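Local structure of kirola (Actinidia deliciosa, 4IGV) at residues Phe58-Asp63 against Met134-Glu139; Trp116-Glu121 against Glu128-Leu133; Leu14-Val19 against Glu110-Thr115. The protein is a kiwifruit allergen of the ripening-related, PR-10-like family whose biological role is not established, though its Bet v 1 fold suggests binding of small apolar ligands. All coordinates share one frame; numbering follows the deposited sequence. Where two conformers were deposited one is given.

Interaction 1 (Phe58-Asp63 against Met134-Glu139); sequences FKYTID and MNFCIE
Phe136 reaches from the helix to three consecutive residues of the strand, Tyr60, Thr61 and Ile62, and it is the one residue of 134-139 that touches 58-63. The segment axes come no closer than 10.1 Å, and their N-to-C directions are 114° apart. The nearest alpha carbons, those of Ile62 and Phe136, are separated by 7.3 Å, so a long side chain has to bridge the space. With its CG anti to the backbone N (chi1 167°), Phe136 extends its ring towards the strand.

Apolar packing does most of the work. Ile62 lays its CG1-CD1 branch over one face of the Phe136 ring, with CD1 3.5 Å from both Phe136 CG and CD1. The two aromatic rings meet at a slant, their planes inclined by 55°. Tyr60 CD1 makes the closest approach of this pair, 3.7 Å from Phe136 CZ.

The polar element is a backbone one. The carbonyl oxygen Thr61 O sits near the plane of the Phe136 ring, at its edge, 3.3 Å from CE1, where the slightly positive ring hydrogens point. The Thr61 side chain turns the other way and hydrogen-bonds Gln40.

Around the contact, strand 55-62 is paired with strands 65-77 and 39-46, and Tyr60 packs on Lys67 and Ala69 of the former. Asn38 also touches Phe136. On the same helix Met134 and Ile138 pack on strands 4-12 and 112-122, so helix 131-145 touches these two neighbours at one end of the sheet order and strand 55-62 towards the other.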
ATOM      1  N   PHE A  58       1.305  -3.249 -10.246  1.00 14.46           N
ATOM      2  CA  PHE A  58       1.213  -1.819 -10.047  1.00 14.22           C
ATOM      3  C   PHE A  58       2.156  -1.100 -10.972  1.00 15.22           C
ATOM      4  O   PHE A  58       3.331  -1.480 -11.115  1.00 16.37           O
ATOM      5  CB  PHE A  58       1.580  -1.462  -8.618  1.00 15.17           C
ATOM      6  CG  PHE A  58       0.649  -2.002  -7.579  1.00 15.10           C
ATOM      7  CD1 PHE A  58      -0.451  -1.332  -7.188  1.00 18.23           C
ATOM      8  CD2 PHE A  58       0.880  -3.245  -6.991  1.00 18.94           C
ATOM      9  CE1 PHE A  58      -1.318  -1.824  -6.220  1.00 19.12           C
ATOM     10  CE2 PHE A  58       0.026  -3.721  -6.041  1.00 21.66           C
ATOM     11  CZ  PHE A  58      -1.054  -3.021  -5.652  1.00 22.18           C
ATOM     12  N   LYS A  59       1.628  -0.053 -11.616  1.00 15.19           N
ATOM     13  CA  LYS A  59       2.438   0.881 -12.358  1.00 16.46           C
ATOM     14  C   LYS A  59       2.353   2.184 -11.560  1.00 15.21           C
ATOM     15  O   LYS A  59       1.261   2.702 -11.332  1.00 16.05           O
ATOM     16  CB  LYS A  59       1.883   1.105 -13.761  1.00 19.17           C
ATOM     17  CG  LYS A  59       1.931  -0.134 -14.619  1.00 24.76           C
ATOM     18  CD  LYS A  59       1.371   0.169 -15.982  1.00 31.50           C
ATOM     19  CE  LYS A  59       2.227   1.142 -16.730  1.00 35.50           C
ATOM     20  NZ  LYS A  59       1.825   1.209 -18.164  1.00 41.49           N
ATOM     21  N   TYR A  60       3.497   2.694 -11.106  1.00 15.76           N
ATOM     22  CA  TYR A  60       3.537   3.846 -10.257  1.00 16.38           C
ATOM     23  C   TYR A  60       4.721   4.732 -10.533  1.00 17.95           C
ATOM     24  O   TYR A  60       5.617   4.354 -11.298  1.00 18.67           O
ATOM     25  CB  TYR A  60       3.483   3.401  -8.756  1.00 16.78           C
ATOM     26  CG  TYR A  60       4.688   2.671  -8.181  1.00 15.39           C
ATOM     27  CD1 TYR A  60       5.605   3.322  -7.400  1.00 16.52           C
ATOM     28  CD2 TYR A  60       4.903   1.321  -8.424  1.00 15.06           C
ATOM     29  CE1 TYR A  60       6.723   2.628  -6.822  1.00 16.90           C
ATOM     30  CE2 TYR A  60       6.002   0.635  -7.882  1.00 15.73           C
ATOM     31  CZ  TYR A  60       6.888   1.281  -7.070  1.00 18.99           C
ATOM     32  OH  TYR A  60       7.972   0.623  -6.525  1.00 22.76           O
ATOM     33  N   THR A  61       4.703   5.919  -9.960  1.00 18.00           N
ATOM     34  CA  THR A  61       5.753   6.881 -10.169  1.00 20.56           C
ATOM     35  C   THR A  61       6.210   7.406  -8.820  1.00 22.00           C
ATOM     36  O   THR A  61       5.390   7.844  -8.004  1.00 25.57           O
ATOM     37  CB  THR A  61       5.242   8.023 -11.057  1.00 21.45           C
ATOM     38  OG1 THR A  61       4.870   7.512 -12.348  1.00 23.53           O
ATOM     39  CG2 THR A  61       6.308   9.109 -11.245  1.00 24.55           C
ATOM     40  N   ILE A  62       7.524   7.368  -8.609  1.00 23.41           N
ATOM     41  CA  ILE A  62       8.178   7.843  -7.384  1.00 25.81           C
ATOM     42  C   ILE A  62       9.281   8.795  -7.820  1.00 26.47           C
ATOM     43  O   ILE A  62      10.145   8.434  -8.639  1.00 25.78           O
ATOM     44  CB  ILE A  62       8.887   6.656  -6.619  1.00 28.50           C
ATOM     45  CG1 ILE A  62       7.900   5.692  -5.970  1.00 30.99           C
ATOM     46  CG2 ILE A  62       9.920   7.247  -5.584  1.00 33.46           C
ATOM     47  CD1 ILE A  62       7.658   5.946  -4.482  1.00 34.99           C
ATOM     48  N   ASP A  63       9.244  10.013  -7.280  1.00 28.49           N
ATOM     49  CA  ASP A  63      10.198  11.063  -7.652  1.00 30.84           C
ATOM     50  C   ASP A  63      10.300  11.229  -9.168  1.00 30.11           C
ATOM     51  O   ASP A  63      11.394  11.349  -9.721  1.00 31.63           O
ATOM     52  CB  ASP A  63      11.569  10.786  -7.022  1.00 33.57           C
ATOM     53  CG  ASP A  63      11.585  11.023  -5.503  1.00 37.79           C
ATOM     54  OD1 ASP A  63      10.611  11.569  -4.955  1.00 41.47           O
ATOM     55  OD2 ASP A  63      12.603  10.699  -4.853  1.00 46.36           O
ATOM     56  N   MET A 134       7.335   5.275   2.072  1.00 15.53           N
ATOM     57  CA  MET A 134       6.349   5.618   3.104  1.00 15.04           C
ATOM     58  C   MET A 134       5.694   6.966   2.833  1.00 15.78           C
ATOM     59  O   MET A 134       4.475   7.086   2.946  1.00 16.04           O
ATOM     60  CB  MET A 134       6.970   5.577   4.510  1.00 16.41           C
ATOM     61  CG  MET A 134       5.965   5.868   5.594  1.00 16.00           C
ATOM     62  SD  MET A 134       4.613   4.638   5.710  1.00 16.28           S
ATOM     63  CE  MET A 134       5.462   3.330   6.556  1.00 17.62           C
ATOM     64  N   ASN A 135       6.474   7.956   2.434  1.00 16.03           N
ATOM     65  CA  ASN A 135       5.913   9.263   2.086  1.00 17.04           C
ATOM     66  C   ASN A 135       4.914   9.119   0.966  1.00 16.29           C
ATOM     67  O   ASN A 135       3.851   9.724   0.991  1.00 16.62           O
ATOM     68  CB  ASN A 135       7.024  10.233   1.664  1.00 18.19           C
ATOM     69  CG  ASN A 135       7.979  10.606   2.809  1.00 21.46           C
ATOM     70  OD1 ASN A 135       7.607  10.550   3.985  1.00 27.95           O
ATOM     71  ND2 ASN A 135       9.218  11.026   2.449  1.00 26.07           N
ATOM     72  N   PHE A 136       5.223   8.270  -0.005  1.00 15.50           N
ATOM     73  CA  PHE A 136       4.346   7.995  -1.140  1.00 15.40           C
ATOM     74  C   PHE A 136       3.004   7.426  -0.696  1.00 14.30           C
ATOM     75  O   PHE A 136       1.943   7.806  -1.143  1.00 14.77           O
ATOM     76  CB  PHE A 136       5.156   7.134  -2.128  1.00 16.59           C
ATOM     77  CG  PHE A 136       4.407   6.461  -3.253  1.00 19.71           C
ATOM     78  CD1 PHE A 136       4.344   7.018  -4.521  1.00 25.67           C
ATOM     79  CD2 PHE A 136       3.868   5.229  -3.039  1.00 21.39           C
ATOM     80  CE1 PHE A 136       3.706   6.315  -5.553  1.00 23.89           C
ATOM     81  CE2 PHE A 136       3.224   4.550  -4.052  1.00 26.79           C
ATOM     82  CZ  PHE A 136       3.145   5.139  -5.304  1.00 25.18           C
ATOM     83  N   CYS A 137       3.067   6.424   0.185  1.00 13.15           N
ATOM     84  CA  CYS A 137       1.875   5.795   0.718  1.00 13.20           C
ATOM     85  C   CYS A 137       1.016   6.764   1.511  1.00 13.19           C
ATOM     86  O   CYS A 137      -0.216   6.735   1.406  1.00 12.90           O
ATOM     87  CB  CYS A 137       2.244   4.600   1.581  1.00 13.84           C
ATOM     88  SG  CYS A 137       2.914   3.169   0.649  1.00 15.81           S
ATOM     89  N   ILE A 138       1.645   7.610   2.306  0.60 12.79           N
ATOM     90  CA  ILE A 138       0.900   8.601   3.066  0.60 12.56           C
ATOM     91  C   ILE A 138       0.237   9.607   2.117  0.60 12.51           C
ATOM     92  O   ILE A 138      -0.887  10.039   2.343  0.60 13.87           O
ATOM     93  CB  ILE A 138       1.778   9.275   4.109  0.60 13.32           C
ATOM     94  CG1 ILE A 138       2.229   8.226   5.158  0.60 14.57           C
ATOM     95  CG2 ILE A 138       1.025  10.418   4.798  0.60 14.41           C
ATOM     96  CD1 ILE A 138       1.116   7.617   5.943  0.60 16.51           C
ATOM     97  N   GLU A 139       0.936   9.935   1.027  0.50 13.25           N
ATOM     98  CA  GLU A 139       0.399  10.883   0.027  0.50 13.95           C
ATOM     99  C   GLU A 139      -0.824  10.292  -0.603  0.50 13.11           C
ATOM    100  O   GLU A 139      -1.876  10.920  -0.716  0.50 13.16           O
ATOM    101  CB  GLU A 139       1.391  11.179  -1.114  0.50 14.19           C
ATOM    102  CG  GLU A 139       0.850  12.364  -1.949  0.50 18.59           C
ATOM    103  CD  GLU A 139       1.476  12.602  -3.305  0.50 26.45           C
ATOM    104  OE1 GLU A 139       2.671  12.280  -3.506  0.50 32.58           O
ATOM    105  OE2 GLU A 139       0.721  13.153  -4.162  0.50 26.21           O
TER

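Interaction 2 (Trp116-Glu121 against Glu128-Leu133); sequences WTFHYE and EEPNTL
The alpha carbons of Phe118 and Pro130, 8.5 Å apart, are the nearest pair across the contact, where strand 112-122 faces the inverse gamma turn centred on Pro130, the N-cap of the following helix. Pro130 fits against two aromatic side chains at once. Its CD stands over one face of the Tyr120 ring, 3.8 Å from the centroid and 29° off the normal, a CH-pi contact, while its CG lies 3.8 Å from Phe118 CD2. The carbonyl oxygen of Pro130 meets the Phe118 ring at its edge and in its plane, 3.7 Å from CE2. Farther along, Leu133 CD2 approaches Phe118 CZ at 3.9 Å, obliquely to the ring.

The phenol end of Tyr120 is also fixed: its OH donates to Glu129 OE1 over 2.6 Å, and OE1 receives it on its anti lone pair, the one away from OE2. Glu129 delivers that oxygen through a chain bent at chi2 (-24°), and its OE2 forms a salt bridge with Lys122. Phe99 adds an edge-to-face ring to Phe118, and Tyr96 packs beside Tyr120 and Pro130. The arrangement belongs to the Bet v 1 fold, in which the last strand turns back into the long C-terminal helix that packs against the concave sheet.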
ATOM      1  N   TRP A 116       0.131   2.239   8.181  1.00 12.37           N
ATOM      2  CA  TRP A 116       0.978   1.602   7.158  1.00 13.09           C
ATOM      3  C   TRP A 116       2.189   0.987   7.877  1.00 13.06           C
ATOM      4  O   TRP A 116       2.871   1.688   8.653  1.00 14.02           O
ATOM      5  CB  TRP A 116       1.465   2.692   6.181  1.00 14.07           C
ATOM      6  CG  TRP A 116       0.404   3.218   5.298  1.00 12.16           C
ATOM      7  CD1 TRP A 116      -0.351   4.309   5.525  1.00 14.58           C
ATOM      8  CD2 TRP A 116       0.053   2.745   3.991  1.00 12.63           C
ATOM      9  NE1 TRP A 116      -1.242   4.499   4.482  1.00 14.85           N
ATOM     10  CE2 TRP A 116      -0.954   3.584   3.505  1.00 13.91           C
ATOM     11  CE3 TRP A 116       0.557   1.765   3.168  1.00 14.36           C
ATOM     12  CZ2 TRP A 116      -1.531   3.406   2.258  1.00 14.89           C
ATOM     13  CZ3 TRP A 116      -0.013   1.570   1.932  1.00 16.70           C
ATOM     14  CH2 TRP A 116      -1.017   2.429   1.459  1.00 15.58           C
ATOM     15  N   THR A 117       2.431  -0.290   7.659  1.00 13.41           N
ATOM     16  CA  THR A 117       3.558  -0.969   8.215  1.00 14.25           C
ATOM     17  C   THR A 117       4.354  -1.614   7.107  1.00 14.27           C
ATOM     18  O   THR A 117       3.787  -2.363   6.301  1.00 14.39           O
ATOM     19  CB  THR A 117       3.130  -2.018   9.275  1.00 15.48           C
ATOM     20  OG1 THR A 117       2.389  -1.435  10.309  1.00 16.34           O
ATOM     21  CG2 THR A 117       4.362  -2.736   9.885  1.00 18.04           C
ATOM     22  N   PHE A 118       5.658  -1.388   7.079  1.00 14.39           N
ATOM     23  CA  PHE A 118       6.569  -2.077   6.184  1.00 14.77           C
ATOM     24  C   PHE A 118       7.435  -3.019   6.986  1.00 15.81           C
ATOM     25  O   PHE A 118       7.953  -2.645   8.024  1.00 16.33           O
ATOM     26  CB  PHE A 118       7.528  -1.132   5.475  1.00 14.08           C
ATOM     27  CG  PHE A 118       6.908  -0.054   4.624  1.00 14.76           C
ATOM     28  CD1 PHE A 118       5.609  -0.070   4.166  1.00 14.22           C
ATOM     29  CD2 PHE A 118       7.726   1.000   4.203  1.00 15.96           C
ATOM     30  CE1 PHE A 118       5.135   0.945   3.351  1.00 13.99           C
ATOM     31  CE2 PHE A 118       7.234   2.032   3.387  1.00 17.23           C
ATOM     32  CZ  PHE A 118       5.971   1.961   2.948  1.00 14.33           C
ATOM     33  N   HIS A 119       7.591  -4.249   6.501  1.00 15.86           N
ATOM     34  CA  HIS A 119       8.590  -5.168   7.043  1.00 16.84           C
ATOM     35  C   HIS A 119       9.458  -5.541   5.862  1.00 17.26           C
ATOM     36  O   HIS A 119       8.962  -6.016   4.834  1.00 18.02           O
ATOM     37  CB  HIS A 119       7.953  -6.441   7.586  1.00 17.20           C
ATOM     38  CG  HIS A 119       7.166  -6.252   8.837  1.00 20.39           C
ATOM     39  ND1 HIS A 119       7.779  -6.169  10.074  1.00 31.57           N
ATOM     40  CD2 HIS A 119       5.835  -6.199   9.075  1.00 27.64           C
ATOM     41  CE1 HIS A 119       6.858  -5.976  11.007  1.00 32.08           C
ATOM     42  NE2 HIS A 119       5.672  -5.997  10.432  1.00 28.26           N
ATOM     43  N   TYR A 120      10.759  -5.360   5.981  1.00 19.03           N
ATOM     44  CA  TYR A 120      11.624  -5.555   4.828  1.00 20.19           C
ATOM     45  C   TYR A 120      12.972  -6.098   5.250  1.00 21.30           C
ATOM     46  O   TYR A 120      13.385  -6.026   6.425  1.00 22.45           O
ATOM     47  CB  TYR A 120      11.838  -4.218   4.070  1.00 20.27           C
ATOM     48  CG  TYR A 120      12.315  -3.059   4.914  1.00 21.63           C
ATOM     49  CD1 TYR A 120      13.680  -2.854   5.129  1.00 24.15           C
ATOM     50  CD2 TYR A 120      11.426  -2.221   5.556  1.00 24.29           C
ATOM     51  CE1 TYR A 120      14.112  -1.851   5.930  1.00 27.72           C
ATOM     52  CE2 TYR A 120      11.853  -1.216   6.348  1.00 26.30           C
ATOM     53  CZ  TYR A 120      13.187  -1.031   6.527  1.00 26.55           C
ATOM     54  OH  TYR A 120      13.726  -0.020   7.321  1.00 31.73           O
ATOM     55  N   GLU A 121      13.662  -6.656   4.267  1.00 21.41           N
ATOM     56  CA  GLU A 121      15.054  -7.055   4.441  1.00 24.09           C
ATOM     57  C   GLU A 121      15.845  -6.494   3.281  1.00 24.31           C
ATOM     58  O   GLU A 121      15.510  -6.778   2.123  1.00 23.00           O
ATOM     59  CB  GLU A 121      15.210  -8.571   4.531  1.00 25.55           C
ATOM     60  CG  GLU A 121      16.692  -8.949   4.728  1.00 29.54           C
ATOM     61  CD  GLU A 121      17.012 -10.413   4.798  1.00 34.78           C
ATOM     62  OE1 GLU A 121      16.112 -11.241   5.023  1.00 36.35           O
ATOM     63  OE2 GLU A 121      18.204 -10.721   4.608  1.00 38.17           O
ATOM     64  N   GLU A 128      19.081   2.172   1.611  1.00 33.24           N
ATOM     65  CA  GLU A 128      18.391   3.147   2.447  1.00 34.19           C
ATOM     66  C   GLU A 128      17.152   2.533   3.087  1.00 29.90           C
ATOM     67  O   GLU A 128      16.583   1.563   2.543  1.00 27.95           O
ATOM     68  CB  GLU A 128      17.983   4.359   1.605  1.00 35.95           C
ATOM     69  CG  GLU A 128      19.131   5.133   0.998  1.00 43.36           C
ATOM     70  CD  GLU A 128      18.706   6.437   0.318  1.00 49.73           C
ATOM     71  OE1 GLU A 128      17.493   6.752   0.313  1.00 55.16           O
ATOM     72  OE2 GLU A 128      19.589   7.155  -0.206  1.00 55.70           O
ATOM     73  N   GLU A 129      16.729   3.055   4.236  1.00 30.75           N
ATOM     74  CA  GLU A 129      15.390   2.746   4.745  1.00 28.66           C
ATOM     75  C   GLU A 129      14.375   3.355   3.739  1.00 25.70           C
ATOM     76  O   GLU A 129      14.641   4.383   3.107  1.00 26.01           O
ATOM     77  CB  GLU A 129      15.105   3.294   6.145  1.00 30.27           C
ATOM     78  CG  GLU A 129      16.027   2.952   7.301  1.00 36.01           C
ATOM     79  CD  GLU A 129      16.828   1.686   7.147  1.00 41.75           C
ATOM     80  OE1 GLU A 129      16.223   0.607   6.971  1.00 43.72           O
ATOM     81  OE2 GLU A 129      18.090   1.773   7.271  1.00 47.39           O
ATOM     82  N   PRO A 130      13.208   2.723   3.584  1.00 23.72           N
ATOM     83  CA  PRO A 130      12.227   3.105   2.550  1.00 22.53           C
ATOM     84  C   PRO A 130      11.368   4.308   2.922  1.00 21.42           C
ATOM     85  O   PRO A 130      10.112   4.302   2.791  1.00 18.90           O
ATOM     86  CB  PRO A 130      11.413   1.827   2.371  1.00 21.13           C
ATOM     87  CG  PRO A 130      11.494   1.155   3.686  1.00 22.41           C
ATOM     88  CD  PRO A 130      12.859   1.448   4.231  1.00 24.47           C
ATOM     89  N   ASN A 131      12.017   5.394   3.330  1.00 21.08           N
ATOM     90  CA  ASN A 131      11.260   6.591   3.695  1.00 21.19           C
ATOM     91  C   ASN A 131      10.488   7.196   2.537  1.00 19.12           C
ATOM     92  O   ASN A 131       9.368   7.639   2.711  1.00 19.16           O
ATOM     93  CB  ASN A 131      12.185   7.647   4.340  1.00 24.19           C
ATOM     94  CG  ASN A 131      12.656   7.196   5.712  1.00 29.40           C
ATOM     95  OD1 ASN A 131      11.853   7.109   6.650  1.00 35.54           O
ATOM     96  ND2 ASN A 131      13.909   6.868   5.823  1.00 36.57           N
ATOM     97  N   THR A 132      11.075   7.184   1.354  1.00 20.53           N
ATOM     98  CA  THR A 132      10.428   7.770   0.204  1.00 19.89           C
ATOM     99  C   THR A 132       9.163   6.991  -0.123  1.00 17.76           C
ATOM    100  O   THR A 132       8.141   7.563  -0.463  1.00 18.23           O
ATOM    101  CB  THR A 132      11.377   7.819  -1.031  1.00 22.30           C
ATOM    102  OG1 THR A 132      12.509   8.668  -0.721  1.00 29.21           O
ATOM    103  CG2 THR A 132      10.669   8.369  -2.234  1.00 25.92           C
ATOM    104  N   LEU A 133       9.198   5.667   0.024  1.00 17.65           N
ATOM    105  CA  LEU A 133       8.007   4.866  -0.238  1.00 16.23           C
ATOM    106  C   LEU A 133       6.913   5.121   0.818  1.00 14.83           C
ATOM    107  O   LEU A 133       5.726   5.172   0.521  1.00 14.51           O
ATOM    108  CB  LEU A 133       8.387   3.367  -0.275  1.00 17.15           C
ATOM    109  CG  LEU A 133       7.278   2.448  -0.721  1.00 17.21           C
ATOM    110  CD1 LEU A 133       6.892   2.672  -2.213  1.00 21.88           C
ATOM    111  CD2 LEU A 133       7.593   0.975  -0.461  1.00 18.37           C
TER

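Interaction 3 (Leu14-Val19 against Glu110-Thr115); sequences LSDGIV and EHNSVT
Asn112 OD1 accepts the backbone N-H of Gly17 over 3.0 Å, the hydrogen bond that joins the two segments. The bond is fairly straight at the hydrogen (155°). The donor nevertheless stands 63° above the carbonyl plane and does not lie on a lone pair. Asn112 CG is placed beside its own backbone N, anti to the carbonyl carbon (chi1 -63°), which turns the amide towards the start of the helix. Its body also lies against the preceding loop, with Asn112 CG 3.6 Å from Ser15 O.

Next to this bond, Asp16 caps the helix: the N-H of Ile18 gives to Asp16 OD1 over 2.9 Å, meeting the carboxylate from above its plane. Behind the contact, the Asn112 backbone N donates to the Glu12 carboxylate and its backbone pairs with Ile13, so Asn112 is held from behind at the end of strand 4-12.

Two consecutive N-H groups at the start of helix 17-25 thus have side-chain acceptors, one from the N-cap and one from Asn112. Both oxygens carry negative charge or partial charge near the positive end of the helix dipole, which probably makes the pairing electrostatically favourable.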
ATOM      1  N   LEU A  14      -9.840  11.914   7.387  1.00 27.06           N
ATOM      2  CA  LEU A  14     -11.062  12.677   7.439  1.00 30.85           C
ATOM      3  C   LEU A  14     -12.204  11.933   6.777  1.00 31.96           C
ATOM      4  O   LEU A  14     -13.364  12.269   7.013  1.00 35.59           O
ATOM      5  CB  LEU A  14     -10.856  14.063   6.831  1.00 34.54           C
ATOM      6  CG  LEU A  14     -11.069  15.212   7.829  1.00 39.58           C
ATOM      7  CD1 LEU A  14     -10.357  16.464   7.371  1.00 44.49           C
ATOM      8  CD2 LEU A  14     -12.574  15.497   8.057  1.00 41.65           C
ATOM      9  N   SER A  15     -11.886  10.906   5.998  1.00 27.45           N
ATOM     10  CA  SER A  15     -12.875  10.180   5.297  1.00 26.34           C
ATOM     11  C   SER A  15     -13.264   8.896   6.075  1.00 24.85           C
ATOM     12  O   SER A  15     -12.764   8.644   7.119  1.00 25.53           O
ATOM     13  CB  SER A  15     -12.349   9.877   3.914  1.00 26.16           C
ATOM     14  OG  SER A  15     -11.200   9.057   3.973  1.00 27.66           O
ATOM     15  N   ASP A  16     -14.229   8.152   5.583  1.00 24.69           N
ATOM     16  CA  ASP A  16     -14.705   6.975   6.291  1.00 23.10           C
ATOM     17  C   ASP A  16     -13.713   5.846   6.119  1.00 20.66           C
ATOM     18  O   ASP A  16     -13.378   5.466   5.026  1.00 20.19           O
ATOM     19  CB  ASP A  16     -16.044   6.579   5.677  1.00 24.57           C
ATOM     20  CG  ASP A  16     -16.840   5.520   6.492  1.00 28.56           C
ATOM     21  OD1 ASP A  16     -16.298   4.771   7.344  1.00 30.69           O
ATOM     22  OD2 ASP A  16     -18.075   5.462   6.257  1.00 35.04           O
ATOM     23  N   GLY A  17     -13.305   5.282   7.228  1.00 19.80           N
ATOM     24  CA  GLY A  17     -12.438   4.125   7.230  1.00 17.85           C
ATOM     25  C   GLY A  17     -13.014   2.937   6.519  1.00 17.12           C
ATOM     26  O   GLY A  17     -12.277   2.122   5.985  1.00 16.64           O
ATOM     27  N   ILE A  18     -14.330   2.766   6.591  1.00 16.82           N
ATOM     28  CA  ILE A  18     -14.945   1.626   5.894  1.00 17.27           C
ATOM     29  C   ILE A  18     -14.676   1.719   4.412  1.00 16.37           C
ATOM     30  O   ILE A  18     -14.364   0.724   3.735  1.00 15.93           O
ATOM     31  CB  ILE A  18     -16.421   1.482   6.214  1.00 18.20           C
ATOM     32  CG1 ILE A  18     -16.658   1.217   7.706  1.00 22.41           C
ATOM     33  CG2 ILE A  18     -17.051   0.308   5.378  1.00 21.03           C
ATOM     34  CD1 ILE A  18     -18.167   1.478   8.176  1.00 27.62           C
ATOM     35  N   VAL A  19     -14.779   2.918   3.868  1.00 17.80           N
ATOM     36  CA  VAL A  19     -14.514   3.136   2.460  1.00 17.27           C
ATOM     37  C   VAL A  19     -13.019   2.954   2.134  1.00 16.34           C
ATOM     38  O   VAL A  19     -12.669   2.338   1.144  1.00 15.76           O
ATOM     39  CB  VAL A  19     -15.032   4.496   2.028  1.00 18.88           C
ATOM     40  CG1 VAL A  19     -14.851   4.643   0.555  1.00 20.62           C
ATOM     41  CG2 VAL A  19     -16.510   4.635   2.399  1.00 22.50           C
ATOM     42  N   GLU A 110     -15.754   6.662  16.592  1.00 50.26           N
ATOM     43  CA  GLU A 110     -15.278   7.988  16.937  1.00 49.83           C
ATOM     44  C   GLU A 110     -14.480   8.587  15.770  1.00 46.97           C
ATOM     45  O   GLU A 110     -14.894   9.558  15.105  1.00 47.40           O
ATOM     46  CB  GLU A 110     -14.413   7.897  18.197  1.00 50.46           C
ATOM     47  CG  GLU A 110     -13.979   9.253  18.736  1.00 53.13           C
ATOM     48  CD  GLU A 110     -13.154   9.153  20.011  1.00 54.07           C
ATOM     49  OE1 GLU A 110     -12.392   8.173  20.170  1.00 54.50           O
ATOM     50  OE2 GLU A 110     -13.273  10.067  20.848  1.00 57.36           O
ATOM     51  N   HIS A 111     -13.345   7.958  15.506  1.00 42.97           N
ATOM     52  CA  HIS A 111     -12.385   8.474  14.571  1.00 40.10           C
ATOM     53  C   HIS A 111     -12.057   7.386  13.523  1.00 35.01           C
ATOM     54  O   HIS A 111     -12.658   6.271  13.464  1.00 34.05           O
ATOM     55  CB  HIS A 111     -11.120   8.936  15.316  1.00 41.77           C
ATOM     56  CG  HIS A 111     -11.299  10.195  16.112  1.00 46.87           C
ATOM     57  ND1 HIS A 111     -10.929  10.297  17.440  1.00 52.26           N
ATOM     58  CD2 HIS A 111     -11.812  11.404  15.773  1.00 49.12           C
ATOM     59  CE1 HIS A 111     -11.209  11.513  17.882  1.00 53.15           C
ATOM     60  NE2 HIS A 111     -11.743  12.203  16.889  1.00 53.37           N
ATOM     61  N   ASN A 112     -11.124   7.726  12.654  1.00 28.52           N
ATOM     62  CA  ASN A 112     -10.739   6.825  11.610  1.00 24.65           C
ATOM     63  C   ASN A 112      -9.240   7.059  11.430  1.00 21.65           C
ATOM     64  O   ASN A 112      -8.783   8.221  11.389  1.00 22.40           O
ATOM     65  CB  ASN A 112     -11.447   7.180  10.281  1.00 26.29           C
ATOM     66  CG  ASN A 112     -12.957   7.059  10.341  1.00 28.33           C
ATOM     67  OD1 ASN A 112     -13.491   5.971  10.129  1.00 25.02           O
ATOM     68  ND2 ASN A 112     -13.644   8.149  10.687  1.00 35.62           N
ATOM     69  N   SER A 113      -8.480   5.983  11.336  1.00 17.80           N
ATOM     70  CA  SER A 113      -7.086   6.107  10.993  1.00 17.86           C
ATOM     71  C   SER A 113      -6.620   4.968  10.124  1.00 16.38           C
ATOM     72  O   SER A 113      -7.252   3.900  10.068  1.00 16.55           O
ATOM     73  CB  SER A 113      -6.226   6.204  12.218  1.00 20.48           C
ATOM     74  OG  SER A 113      -6.302   4.988  12.926  1.00 22.35           O
ATOM     75  N   VAL A 114      -5.504   5.182   9.449  1.00 15.29           N
ATOM     76  CA  VAL A 114      -4.853   4.185   8.596  1.00 14.42           C
ATOM     77  C   VAL A 114      -3.430   4.009   9.065  1.00 15.84           C
ATOM     78  O   VAL A 114      -2.703   5.024   9.228  1.00 17.56           O
ATOM     79  CB  VAL A 114      -4.909   4.660   7.114  1.00 15.71           C
ATOM     80  CG1 VAL A 114      -4.225   3.610   6.200  1.00 18.50           C
ATOM     81  CG2 VAL A 114      -6.350   4.943   6.673  1.00 17.10           C
ATOM     82  N   THR A 115      -3.040   2.775   9.331  1.00 14.87           N
ATOM     83  CA  THR A 115      -1.694   2.500   9.708  1.00 14.70           C
ATOM     84  C   THR A 115      -1.015   1.727   8.598  1.00 13.82           C
ATOM     85  O   THR A 115      -1.513   0.678   8.156  1.00 14.30           O
ATOM     86  CB  THR A 115      -1.663   1.668  10.995  1.00 15.71           C
ATOM     87  OG1 THR A 115      -2.245   2.450  12.036  1.00 17.81           O
ATOM     88  CG2 THR A 115      -0.189   1.396  11.415  1.00 17.55           C
TER

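In the fold
Interactions 1 and 2 adjoin, their centres 12 Å apart. They share helix 131-145, whose start lies in 128-133 and whose next turn carries Phe136 to strand 55-62. They also touch directly: Met134 N lies 3.5 Å from Phe118 CE2, and Cys137 SG 3.6 Å from Trp116 CZ3. The helix thus reaches strand 112-122 as well as strand 55-62. Interaction 3 is remote, its centre about 20 Å from that of interaction 1 and 22 Å from that of interaction 2, but strand 112-122 runs from it into interaction 2. That strand meets the start of helix 17-25 near its own first residues. In Bet v 1 relatives, the space between sheet and long helix forms a ligand-binding cavity.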